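Local atomic coordinates of five-membered-cyclitol-phosphate synthase (Streptomyces citricolor, PDB entry 6K96), a protein that binds nicotinamide-adenine-dinucleotide and belongs by sequence to the myo-inositol-1-phosphate synthase family, pairing a parallel-sheet nucleotide-binding domain with a mixed-sheet domain. Residues V12-F20 with S293-I304; L262-I272 with I284-S294. All blocks are in the same frame, centred on the assembly; numbering follows the deposited sequence.

Interaction 1 of 2, residues V12-F20 with S293-I304; sequences VGNNISALF and SSNAAGVIIDLI. With NA (sodium ion), chain H; NAD (nicotinamide-adenine-dinucleotide), chain G.
The dinucleotide-binding turn of a Rossmann-type domain, where strand 5-10 gives way to helix 14-31, meets the start of helix 292-313 at a sodium ion. N15 and S293 bind the ion as neighbouring ligands, about a right angle apart at the metal: OD1 of N15 lies 2.4 Å from the sodium and OG of S293 2.5 Å, so the two oxygens are co-ligands and not a hydrogen-bonded pair. The same OG also hydrogen-bonds OD1 of D264. The cofactor folds its nicotinamide-side phosphate, through O2N, and its carboxamide, through O7N, onto the same metal. The N15 amide lies alongside the nicotinamide phosphate and ribose oxygens with OD1 turned to the sodium, and CB of A296 packs 3.4 Å from OD1 of N15. G13 occupies the N-cap position; just beyond it, N of N14 donates to O2A of the cofactor at 2.9 Å and N of N15 to O1N, nearly straight at 162°. The first turn of the helix thus offers its N-H groups to both phosphates, which would favour their negative charge.

Farther from the metal the contact becomes mainly apolar. A18 sets its methyl against A297, CB to CB 4.0 Å, and rests it also on O of S293, small residues letting the axes pass at 8.2 Å with a crossing angle of -62°. L19 is a knob in a hole formed by A297, I300, I301 and I304. Its CG stands anti to the backbone N (chi1 -172°), which sends CD2 tip to tip against CD1 of I304, 4.1 Å apart, while CD1 turns to the other three. W277 of the second subunit packs on L19, A297 and I301. A helix N-terminus beneath the pyrophosphate is the hallmark of Rossmann-type dinucleotide binding, here joined to a second helix through a shared cation.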
loop_
_atom_site.group_PDB
_atom_site.type_symbol
_atom_site.label_atom_id
_atom_site.label_comp_id
_atom_site.label_asym_id
_atom_site.label_seq_id
_atom_site.Cartn_x
_atom_site.Cartn_y
_atom_site.Cartn_z
ATOM N N VAL B 12 3.215 -5.202 35.341
ATOM C CA VAL B 12 3.431 -6.452 34.571
ATOM C C VAL B 12 2.542 -6.444 33.332
ATOM O O VAL B 12 1.579 -7.214 33.276
ATOM C CB VAL B 12 3.186 -7.677 35.452
ATOM C CG1 VAL B 12 3.644 -8.958 34.735
ATOM C CG2 VAL B 12 3.861 -7.466 36.790
ATOM N N GLY B 13 2.905 -5.589 32.390
ATOM C CA GLY B 13 2.163 -5.384 31.140
ATOM C C GLY B 13 2.728 -6.153 29.951
ATOM O O GLY B 13 3.487 -7.133 30.094
ATOM N N ASN B 14 2.246 -5.745 28.780
ATOM C CA ASN B 14 2.757 -6.223 27.471
ATOM C C ASN B 14 4.287 -6.106 27.471
ATOM O O ASN B 14 4.929 -7.102 27.136
ATOM C CB ASN B 14 2.002 -5.533 26.351
ATOM C CG ASN B 14 0.629 -6.123 26.200
ATOM O OD1 ASN B 14 0.423 -7.272 26.582
ATOM N ND2 ASN B 14 -0.291 -5.376 25.628
ATOM N N ASN B 15 4.852 -4.995 27.956
ATOM C CA ASN B 15 6.321 -4.752 27.889
ATOM C C ASN B 15 7.091 -5.888 28.609
ATOM O O ASN B 15 8.229 -6.278 28.152
ATOM C CB ASN B 15 6.678 -3.358 28.378
ATOM C CG ASN B 15 6.204 -2.209 27.503
ATOM O OD1 ASN B 15 5.497 -2.402 26.502
ATOM N ND2 ASN B 15 6.586 -0.984 27.877
ATOM N N ILE B 16 6.573 -6.410 29.705
ATOM C CA ILE B 16 7.294 -7.399 30.562
ATOM C C ILE B 16 6.984 -8.792 30.029
ATOM O O ILE B 16 7.829 -9.672 30.149
ATOM C CB ILE B 16 6.892 -7.307 32.041
ATOM C CG1 ILE B 16 6.983 -5.884 32.587
ATOM C CG2 ILE B 16 7.717 -8.289 32.861
ATOM C CD1 ILE B 16 8.355 -5.295 32.457
ATOM N N SER B 17 5.820 -8.997 29.437
ATOM C CA SER B 17 5.524 -10.251 28.682
ATOM C C SER B 17 6.586 -10.422 27.624
ATOM O O SER B 17 7.198 -11.480 27.588
ATOM C CB SER B 17 4.171 -10.241 28.059
ATOM O OG SER B 17 3.993 -11.393 27.271
ATOM N N ALA B 18 6.837 -9.344 26.884
ATOM C CA ALA B 18 7.823 -9.258 25.794
ATOM C C ALA B 18 9.231 -9.458 26.335
ATOM O O ALA B 18 9.967 -10.243 25.738
ATOM C CB ALA B 18 7.667 -7.958 25.065
ATOM N N LEU B 19 9.594 -8.840 27.439
ATOM C CA LEU B 19 10.976 -8.894 27.966
ATOM C C LEU B 19 11.300 -10.289 28.506
ATOM O O LEU B 19 12.445 -10.757 28.318
ATOM C CB LEU B 19 11.141 -7.859 29.082
ATOM C CG LEU B 19 12.575 -7.698 29.548
ATOM C CD1 LEU B 19 13.377 -6.929 28.531
ATOM C CD2 LEU B 19 12.617 -7.002 30.881
ATOM N N PHE B 20 10.351 -10.864 29.238
ATOM C CA PHE B 20 10.496 -12.156 29.950
ATOM C C PHE B 20 10.544 -13.276 28.923
ATOM O O PHE B 20 11.533 -13.998 28.905
ATOM C CB PHE B 20 9.331 -12.411 30.898
ATOM C CG PHE B 20 9.447 -13.697 31.663
ATOM C CD1 PHE B 20 10.597 -13.981 32.395
ATOM C CD2 PHE B 20 8.416 -14.620 31.643
ATOM C CE1 PHE B 20 10.700 -15.146 33.138
ATOM C CE2 PHE B 20 8.510 -15.776 32.400
ATOM C CZ PHE B 20 9.645 -16.030 33.155
ATOM N N SER B 293 5.002 -4.039 21.664
ATOM C CA SER B 293 5.750 -4.260 22.928
ATOM C C SER B 293 7.136 -4.897 22.704
ATOM O O SER B 293 7.950 -4.906 23.695
ATOM C CB SER B 293 4.933 -5.061 23.867
ATOM O OG SER B 293 3.884 -4.266 24.380
ATOM N N SER B 294 7.438 -5.397 21.507
ATOM C CA SER B 294 8.831 -5.727 21.102
ATOM C C SER B 294 9.548 -4.401 20.888
ATOM O O SER B 294 10.751 -4.336 21.193
ATOM C CB SER B 294 8.914 -6.633 19.855
ATOM O OG SER B 294 8.572 -7.997 20.159
ATOM N N ASN B 295 8.840 -3.370 20.420
ATOM C CA ASN B 295 9.459 -2.047 20.188
ATOM C C ASN B 295 9.854 -1.484 21.541
ATOM O O ASN B 295 10.709 -0.636 21.545
ATOM C CB ASN B 295 8.546 -1.066 19.461
ATOM C CG ASN B 295 8.834 -0.870 17.988
ATOM O OD1 ASN B 295 9.805 -1.388 17.460
ATOM N ND2 ASN B 295 7.985 -0.102 17.318
ATOM N N ALA B 296 9.215 -1.899 22.635
ATOM C CA ALA B 296 9.588 -1.482 24.006
ATOM C C ALA B 296 10.781 -2.323 24.420
ATOM O O ALA B 296 11.781 -1.766 24.743
ATOM C CB ALA B 296 8.444 -1.696 24.968
ATOM N N ALA B 297 10.649 -3.644 24.382
ATOM C CA ALA B 297 11.642 -4.580 24.996
ATOM C C ALA B 297 12.983 -4.482 24.252
ATOM O O ALA B 297 14.027 -4.451 24.892
ATOM C CB ALA B 297 11.136 -5.990 25.038
ATOM N N GLY B 298 12.943 -4.290 22.954
ATOM C CA GLY B 298 14.150 -3.998 22.155
ATOM C C GLY B 298 14.947 -2.818 22.664
ATOM O O GLY B 298 16.131 -2.720 22.305
ATOM N N VAL B 299 14.340 -1.946 23.476
ATOM C CA VAL B 299 15.057 -0.749 24.023
ATOM C C VAL B 299 15.220 -0.914 25.543
ATOM O O VAL B 299 16.266 -0.559 26.073
ATOM C CB VAL B 299 14.314 0.514 23.570
ATOM C CG1 VAL B 299 14.378 1.624 24.589
ATOM C CG2 VAL B 299 14.798 0.970 22.196
ATOM N N ILE B 300 14.261 -1.536 26.204
ATOM C CA ILE B 300 14.351 -1.806 27.651
ATOM C C ILE B 300 15.634 -2.616 27.849
ATOM O O ILE B 300 16.497 -2.198 28.622
ATOM C CB ILE B 300 13.072 -2.460 28.192
ATOM C CG1 ILE B 300 11.893 -1.504 28.025
ATOM C CG2 ILE B 300 13.228 -2.828 29.650
ATOM C CD1 ILE B 300 10.536 -2.114 28.345
ATOM N N ILE B 301 15.838 -3.693 27.107
ATOM C CA ILE B 301 17.041 -4.555 27.331
ATOM C C ILE B 301 18.337 -3.733 27.314
ATOM O O ILE B 301 19.242 -4.120 27.994
ATOM C CB ILE B 301 17.115 -5.694 26.310
ATOM C CG1 ILE B 301 18.041 -6.791 26.822
ATOM C CG2 ILE B 301 17.530 -5.134 24.946
ATOM C CD1 ILE B 301 17.656 -7.307 28.163
ATOM N N ASP B 302 18.430 -2.681 26.507
ATOM C CA ASP B 302 19.529 -1.681 26.504
ATOM C C ASP B 302 19.529 -0.959 27.877
ATOM O O ASP B 302 20.467 -1.164 28.637
ATOM C CB ASP B 302 19.312 -0.726 25.317
ATOM C CG ASP B 302 20.168 -1.021 24.100
ATOM O OD1 ASP B 302 21.309 -0.564 24.107
ATOM O OD2 ASP B 302 19.696 -1.681 23.131
ATOM N N LEU B 303 18.459 -0.223 28.214
ATOM C CA LEU B 303 18.388 0.642 29.420
ATOM C C LEU B 303 18.621 -0.178 30.704
ATOM O O LEU B 303 19.342 0.316 31.572
ATOM C CB LEU B 303 17.028 1.360 29.472
ATOM C CG LEU B 303 16.748 2.341 28.342
ATOM C CD1 LEU B 303 15.429 3.027 28.585
ATOM C CD2 LEU B 303 17.848 3.371 28.198
ATOM N N ILE B 304 18.003 -1.346 30.868
ATOM C CA ILE B 304 18.139 -2.085 32.158
ATOM C C ILE B 304 19.587 -2.531 32.326
ATOM O O ILE B 304 20.040 -2.633 33.476
ATOM C CB ILE B 304 17.194 -3.278 32.336
ATOM C CG1 ILE B 304 17.343 -4.286 31.199
ATOM C CG2 ILE B 304 15.769 -2.800 32.535
ATOM C CD1 ILE B 304 16.354 -5.409 31.282
HETATM NA NA NA H . 3.622 -1.844 25.076
HETATM P PA NAD G . 0.456 -2.257 29.841
HETATM O O1A NAD G . -0.830 -1.525 29.870
HETATM O O2A NAD G . 0.450 -3.551 29.076
HETATM O O5B NAD G . 1.136 -2.458 31.251
HETATM C C5B NAD G . 0.601 -1.625 32.305
HETATM C C4B NAD G . 0.591 -2.408 33.591
HETATM O O4B NAD G . 0.606 -1.546 34.777
HETATM C C3B NAD G . -0.654 -3.287 33.745
HETATM O O3B NAD G . -0.248 -4.558 34.237
HETATM C C2B NAD G . -1.444 -2.536 34.813
HETATM O O2B NAD G . -2.367 -3.472 35.293
HETATM C C1B NAD G . -0.278 -2.134 35.721
HETATM N N9A NAD G . -0.533 -1.151 36.755
HETATM C C8A NAD G . -1.483 -0.162 36.666
HETATM N N7A NAD G . -1.461 0.667 37.683
HETATM C C5A NAD G . -0.413 0.223 38.482
HETATM C C6A NAD G . 0.103 0.706 39.702
HETATM N N6A NAD G . -0.376 1.787 40.308
HETATM N N1A NAD G . 1.184 0.069 40.230
HETATM C C2A NAD G . 1.643 -1.019 39.584
HETATM N N3A NAD G . 1.222 -1.566 38.446
HETATM C C4A NAD G . 0.181 -0.893 37.920
HETATM O O3 NAD G . 1.527 -1.294 29.173
HETATM P PN NAD G . 2.800 -1.656 28.259
HETATM O O1N NAD G . 3.616 -2.645 28.999
HETATM O O2N NAD G . 2.203 -1.902 26.907
HETATM O O5D NAD G . 3.575 -0.242 28.273
HETATM C C5D NAD G . 4.028 0.278 29.591
HETATM C C4D NAD G . 4.396 1.726 29.456
HETATM O O4D NAD G . 5.521 1.909 28.565
HETATM C C3D NAD G . 3.252 2.584 28.896
HETATM O O3D NAD G . 3.293 3.826 29.563
HETATM C C2D NAD G . 3.702 2.853 27.462
HETATM O O2D NAD G . 3.272 4.069 26.880
HETATM C C1D NAD G . 5.214 2.968 27.647
HETATM N N1N NAD G . 5.894 2.840 26.322
HETATM C C2N NAD G . 5.559 1.736 25.468
HETATM C C3N NAD G . 6.011 1.669 24.161
HETATM C C7N NAD G . 5.646 0.448 23.336
HETATM O O7N NAD G . 5.077 -0.497 23.868
HETATM N N7N NAD G . 5.950 0.451 22.041
HETATM C C4N NAD G . 6.774 2.737 23.691
HETATM C C5N NAD G . 7.236 3.706 24.573
HETATM C C6N NAD G . 6.720 3.790 25.853
#

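Interaction 2 of 2, residues L262-I272 with I284-S294; sequences LKDHKVAMLNI and IDLKLKVQDSS. With NA (sodium ion), chain H; NAD (nicotinamide-adenine-dinucleotide), chain G.
D264 anchors the open end of a beta hairpin to the first turn of helix 292-313. Its OD2 accepts from N of S293 on the syn side and from NE2 of Q291 on the anti side, both at 2.9 Å, with carboxylate and amide planes only 4° apart; OD1 takes the hydroxyl of S293, a sodium ligand. Two donors on one oxygen hold the carboxylate's rotation, so D264 acts as a second shell to the metal. D292 accepts from cofactor N7N through its backbone O at 3.0 Å.

Strands 265-275 and 281-291 form a regular antiparallel ladder. One face is apolar and tight: CB of A268 meets CB of L288 at 3.7 Å, and CG of L270 lies against CB of L286. On the other, H265, K287 and K289 are looser and partly exposed, K289 lifting NZ over one face of the H265 ring. There ND2 of N271 donates to OD1 of D285, which also takes a salt bridge from K287 of the third subunit, whose Y212 and M269 cover V267 and M269.

Helix 190-203 covers the A268, L286 and I272 face, strand 207-217 flanks 265-275, and a strand of the second subunit extends the sheet past 284-289.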
loop_
_atom_site.group_PDB
_atom_site.type_symbol
_atom_site.label_atom_id
_atom_site.label_comp_id
_atom_site.label_asym_id
_atom_site.label_seq_id
_atom_site.Cartn_x
_atom_site.Cartn_y
_atom_site.Cartn_z
ATOM N N LEU B 262 -6.026 -6.582 16.434
ATOM C CA LEU B 262 -4.574 -6.255 16.388
ATOM C C LEU B 262 -3.858 -6.623 17.689
ATOM O O LEU B 262 -2.631 -6.776 17.609
ATOM C CB LEU B 262 -4.319 -4.782 16.083
ATOM C CG LEU B 262 -4.642 -4.345 14.650
ATOM C CD1 LEU B 262 -4.248 -2.882 14.394
ATOM C CD2 LEU B 262 -3.950 -5.206 13.657
ATOM N N LYS B 263 -4.535 -6.667 18.842
ATOM C CA LYS B 263 -3.877 -6.954 20.149
ATOM C C LYS B 263 -2.651 -6.042 20.329
ATOM O O LYS B 263 -2.766 -4.829 20.141
ATOM C CB LYS B 263 -3.532 -8.453 20.209
ATOM C CG LYS B 263 -4.750 -9.340 20.439
ATOM C CD LYS B 263 -4.766 -10.680 19.708
ATOM C CE LYS B 263 -5.766 -11.686 20.269
ATOM N NZ LYS B 263 -5.336 -12.224 21.595
ATOM N N ASP B 264 -1.485 -6.607 20.650
ATOM C CA ASP B 264 -0.216 -5.849 20.855
ATOM C C ASP B 264 0.441 -5.450 19.534
ATOM O O ASP B 264 1.455 -4.776 19.637
ATOM C CB ASP B 264 0.791 -6.587 21.721
ATOM C CG ASP B 264 2.049 -5.804 22.032
ATOM O OD1 ASP B 264 2.004 -4.775 22.798
ATOM O OD2 ASP B 264 3.091 -6.205 21.505
ATOM N N HIS B 265 -0.160 -5.711 18.378
ATOM C CA HIS B 265 0.350 -5.181 17.091
ATOM C C HIS B 265 0.070 -3.699 16.949
ATOM O O HIS B 265 -0.956 -3.273 17.374
ATOM C CB HIS B 265 -0.274 -5.856 15.872
ATOM C CG HIS B 265 0.359 -7.149 15.545
ATOM N ND1 HIS B 265 -0.390 -8.273 15.387
ATOM C CD2 HIS B 265 1.653 -7.498 15.380
ATOM C CE1 HIS B 265 0.407 -9.303 15.100
ATOM N NE2 HIS B 265 1.686 -8.859 15.110
ATOM N N LYS B 266 0.936 -2.949 16.297
ATOM C CA LYS B 266 0.626 -1.541 15.997
ATOM C C LYS B 266 0.833 -1.366 14.487
ATOM O O LYS B 266 1.854 -1.808 14.009
ATOM C CB LYS B 266 1.480 -0.608 16.857
ATOM C CG LYS B 266 1.681 0.781 16.268
ATOM C CD LYS B 266 2.163 1.821 17.260
ATOM C CE LYS B 266 0.995 2.454 17.971
ATOM N NZ LYS B 266 1.460 3.674 18.681
ATOM N N VAL B 267 -0.073 -0.675 13.808
ATOM C CA VAL B 267 -0.026 -0.398 12.359
ATOM C C VAL B 267 0.083 1.093 12.192
ATOM O O VAL B 267 -0.577 1.753 12.894
ATOM C CB VAL B 267 -1.265 -0.917 11.633
ATOM C CG1 VAL B 267 -1.288 -0.365 10.229
ATOM C CG2 VAL B 267 -1.317 -2.429 11.623
ATOM N N ALA B 268 0.893 1.565 11.266
ATOM C CA ALA B 268 1.077 2.969 10.899
ATOM C C ALA B 268 0.821 3.097 9.405
ATOM O O ALA B 268 1.058 2.181 8.749
ATOM C CB ALA B 268 2.469 3.338 11.206
ATOM N N MET B 269 0.194 4.148 8.936
ATOM C CA MET B 269 -0.055 4.345 7.502
ATOM C C MET B 269 0.390 5.759 7.256
ATOM O O MET B 269 0.064 6.613 8.104
ATOM C CB MET B 269 -1.519 4.157 7.115
ATOM C CG MET B 269 -1.772 2.806 6.520
ATOM S SD MET B 269 -3.110 1.923 7.372
ATOM C CE MET B 269 -4.406 3.148 7.418
ATOM N N LEU B 270 1.227 5.995 6.257
ATOM C CA LEU B 270 1.588 7.403 6.043
ATOM C C LEU B 270 1.502 7.724 4.560
ATOM O O LEU B 270 1.358 6.794 3.746
ATOM C CB LEU B 270 2.880 7.755 6.785
ATOM C CG LEU B 270 4.174 7.183 6.275
ATOM C CD1 LEU B 270 4.596 7.982 5.047
ATOM C CD2 LEU B 270 5.253 7.193 7.371
ATOM N N ASN B 271 1.252 9.002 4.325
ATOM C CA ASN B 271 1.128 9.627 2.992
ATOM C C ASN B 271 2.021 10.856 3.000
ATOM O O ASN B 271 1.979 11.592 4.000
ATOM C CB ASN B 271 -0.294 10.057 2.648
ATOM C CG ASN B 271 -0.362 10.546 1.222
ATOM O OD1 ASN B 271 -0.515 11.735 0.968
ATOM N ND2 ASN B 271 -0.141 9.641 0.283
ATOM N N ILE B 272 2.829 11.010 1.961
ATOM C CA ILE B 272 3.625 12.240 1.711
ATOM C C ILE B 272 3.405 12.626 0.272
ATOM O O ILE B 272 3.452 11.759 -0.538
ATOM C CB ILE B 272 5.120 12.077 2.010
ATOM C CG1 ILE B 272 5.377 11.697 3.465
ATOM C CG2 ILE B 272 5.847 13.341 1.570
ATOM C CD1 ILE B 272 6.634 10.933 3.637
ATOM N N ILE B 284 4.226 9.323 -1.861
ATOM C CA ILE B 284 4.678 8.170 -1.037
ATOM C C ILE B 284 3.500 7.661 -0.199
ATOM O O ILE B 284 2.840 8.441 0.451
ATOM C CB ILE B 284 5.921 8.518 -0.194
ATOM C CG1 ILE B 284 7.061 9.001 -1.105
ATOM C CG2 ILE B 284 6.409 7.357 0.671
ATOM C CD1 ILE B 284 8.379 9.191 -0.392
ATOM N N ASP B 285 3.255 6.361 -0.242
ATOM C CA ASP B 285 2.259 5.657 0.580
ATOM C C ASP B 285 3.064 4.613 1.329
ATOM O O ASP B 285 3.856 3.983 0.688
ATOM C CB ASP B 285 1.147 5.127 -0.322
ATOM C CG ASP B 285 0.163 6.223 -0.721
ATOM O OD1 ASP B 285 -0.261 7.023 0.214
ATOM O OD2 ASP B 285 -0.166 6.331 -1.935
ATOM N N LEU B 286 2.943 4.498 2.640
ATOM C CA LEU B 286 3.729 3.510 3.408
ATOM C C LEU B 286 2.794 2.821 4.428
ATOM O O LEU B 286 1.849 3.438 4.842
ATOM C CB LEU B 286 4.942 4.191 4.046
ATOM C CG LEU B 286 5.783 3.288 4.933
ATOM C CD1 LEU B 286 7.238 3.758 4.969
ATOM C CD2 LEU B 286 5.276 3.198 6.349
ATOM N N LYS B 287 2.959 1.505 4.652
ATOM C CA LYS B 287 2.389 0.795 5.812
ATOM C C LYS B 287 3.531 0.236 6.657
ATOM O O LYS B 287 4.465 -0.249 6.056
ATOM C CB LYS B 287 1.449 -0.303 5.360
ATOM C CG LYS B 287 0.918 -1.079 6.543
ATOM C CD LYS B 287 -0.127 -2.054 6.199
ATOM C CE LYS B 287 -0.455 -2.907 7.413
ATOM N NZ LYS B 287 -1.210 -4.121 7.025
ATOM N N LEU B 288 3.458 0.384 7.984
ATOM C CA LEU B 288 4.384 -0.175 8.974
ATOM C C LEU B 288 3.584 -1.111 9.849
ATOM O O LEU B 288 2.504 -0.707 10.238
ATOM C CB LEU B 288 4.986 0.968 9.759
ATOM C CG LEU B 288 5.809 0.577 10.976
ATOM C CD1 LEU B 288 6.888 -0.411 10.613
ATOM C CD2 LEU B 288 6.417 1.807 11.651
ATOM N N LYS B 289 3.991 -2.376 9.991
ATOM C CA LYS B 289 3.405 -3.255 11.033
ATOM C C LYS B 289 4.531 -3.616 11.982
ATOM O O LYS B 289 5.573 -3.908 11.436
ATOM C CB LYS B 289 2.696 -4.467 10.439
ATOM C CG LYS B 289 1.708 -5.132 11.392
ATOM C CD LYS B 289 0.875 -6.197 10.747
ATOM C CE LYS B 289 -0.534 -6.286 11.310
ATOM N NZ LYS B 289 -0.731 -7.472 12.197
ATOM N N VAL B 290 4.338 -3.558 13.311
ATOM C CA VAL B 290 5.316 -4.012 14.335
ATOM C C VAL B 290 4.602 -4.681 15.509
ATOM O O VAL B 290 3.373 -4.490 15.665
ATOM C CB VAL B 290 6.139 -2.813 14.803
ATOM C CG1 VAL B 290 6.869 -2.169 13.651
ATOM C CG2 VAL B 290 5.300 -1.782 15.532
ATOM N N GLN B 291 5.322 -5.465 16.301
ATOM C CA GLN B 291 4.844 -5.989 17.619
ATOM C C GLN B 291 5.119 -4.894 18.640
ATOM O O GLN B 291 6.248 -4.849 19.116
ATOM C CB GLN B 291 5.647 -7.139 18.228
ATOM C CG GLN B 291 5.056 -8.517 18.163
ATOM C CD GLN B 291 3.590 -8.783 18.410
ATOM O OE1 GLN B 291 3.113 -9.736 17.832
ATOM N NE2 GLN B 291 2.871 -8.031 19.228
ATOM N N ASP B 292 4.145 -4.022 18.912
ATOM C CA ASP B 292 4.374 -2.736 19.654
ATOM C C ASP B 292 5.259 -3.003 20.885
ATOM O O ASP B 292 6.260 -2.312 21.052
ATOM C CB ASP B 292 3.058 -2.031 19.977
ATOM C CG ASP B 292 3.232 -0.590 20.420
ATOM O OD1 ASP B 292 4.127 0.041 19.860
ATOM O OD2 ASP B 292 2.515 -0.142 21.398
ATOM N N SER B 293 5.002 -4.039 21.664
ATOM C CA SER B 293 5.750 -4.260 22.928
ATOM C C SER B 293 7.136 -4.897 22.704
ATOM O O SER B 293 7.950 -4.906 23.695
ATOM C CB SER B 293 4.933 -5.061 23.867
ATOM O OG SER B 293 3.884 -4.266 24.380
ATOM N N SER B 294 7.438 -5.397 21.507
ATOM C CA SER B 294 8.831 -5.727 21.102
ATOM C C SER B 294 9.548 -4.401 20.888
ATOM O O SER B 294 10.751 -4.336 21.193
ATOM C CB SER B 294 8.914 -6.633 19.855
ATOM O OG SER B 294 8.572 -7.997 20.159
HETATM NA NA NA H . 3.622 -1.844 25.076
HETATM P PA NAD G . 0.456 -2.257 29.841
HETATM O O1A NAD G . -0.830 -1.525 29.870
HETATM O O2A NAD G . 0.450 -3.551 29.076
HETATM O O5B NAD G . 1.136 -2.458 31.251
HETATM C C5B NAD G . 0.601 -1.625 32.305
HETATM C C4B NAD G . 0.591 -2.408 33.591
HETATM O O4B NAD G . 0.606 -1.546 34.777
HETATM C C3B NAD G . -0.654 -3.287 33.745
HETATM O O3B NAD G . -0.248 -4.558 34.237
HETATM C C2B NAD G . -1.444 -2.536 34.813
HETATM O O2B NAD G . -2.367 -3.472 35.293
HETATM C C1B NAD G . -0.278 -2.134 35.721
HETATM N N9A NAD G . -0.533 -1.151 36.755
HETATM C C8A NAD G . -1.483 -0.162 36.666
HETATM N N7A NAD G . -1.461 0.667 37.683
HETATM C C5A NAD G . -0.413 0.223 38.482
HETATM C C6A NAD G . 0.103 0.706 39.702
HETATM N N6A NAD G . -0.376 1.787 40.308
HETATM N N1A NAD G . 1.184 0.069 40.230
HETATM C C2A NAD G . 1.643 -1.019 39.584
HETATM N N3A NAD G . 1.222 -1.566 38.446
HETATM C C4A NAD G . 0.181 -0.893 37.920
HETATM O O3 NAD G . 1.527 -1.294 29.173
HETATM P PN NAD G . 2.800 -1.656 28.259
HETATM O O1N NAD G . 3.616 -2.645 28.999
HETATM O O2N NAD G . 2.203 -1.902 26.907
HETATM O O5D NAD G . 3.575 -0.242 28.273
HETATM C C5D NAD G . 4.028 0.278 29.591
HETATM C C4D NAD G . 4.396 1.726 29.456
HETATM O O4D NAD G . 5.521 1.909 28.565
HETATM C C3D NAD G . 3.252 2.584 28.896
HETATM O O3D NAD G . 3.293 3.826 29.563
HETATM C C2D NAD G . 3.702 2.853 27.462
HETATM O O2D NAD G . 3.272 4.069 26.880
HETATM C C1D NAD G . 5.214 2.968 27.647
HETATM N N1N NAD G . 5.894 2.840 26.322
HETATM C C2N NAD G . 5.559 1.736 25.468
HETATM C C3N NAD G . 6.011 1.669 24.161
HETATM C C7N NAD G . 5.646 0.448 23.336
HETATM O O7N NAD G . 5.077 -0.497 23.868
HETATM N N7N NAD G . 5.950 0.451 22.041
HETATM C C4N NAD G . 6.774 2.737 23.691
HETATM C C5N NAD G . 7.236 3.706 24.573
HETATM C C6N NAD G . 6.720 3.790 25.853
HETATM O O HOH W 1 -0.995 6.121 2.352
#

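Helix 292-313 carries one side of interaction 1 and the end of interaction 2, and is one link between the two sheets. Interaction 2 lies along the mixed sheet and interaction 1 beside the parallel sheet, their centres about 18 Å apart. Along the chain, the hairpin of interaction 2 is nested within the loop that interaction 1 closes; S293 and S294 close the second segment of interaction 2 and open that of interaction 1. The two also touch directly, CB of N14 lying 3.6 Å from OD1 of D264. Sodium and cofactor meet where the two contacts adjoin, and the second subunit touches both.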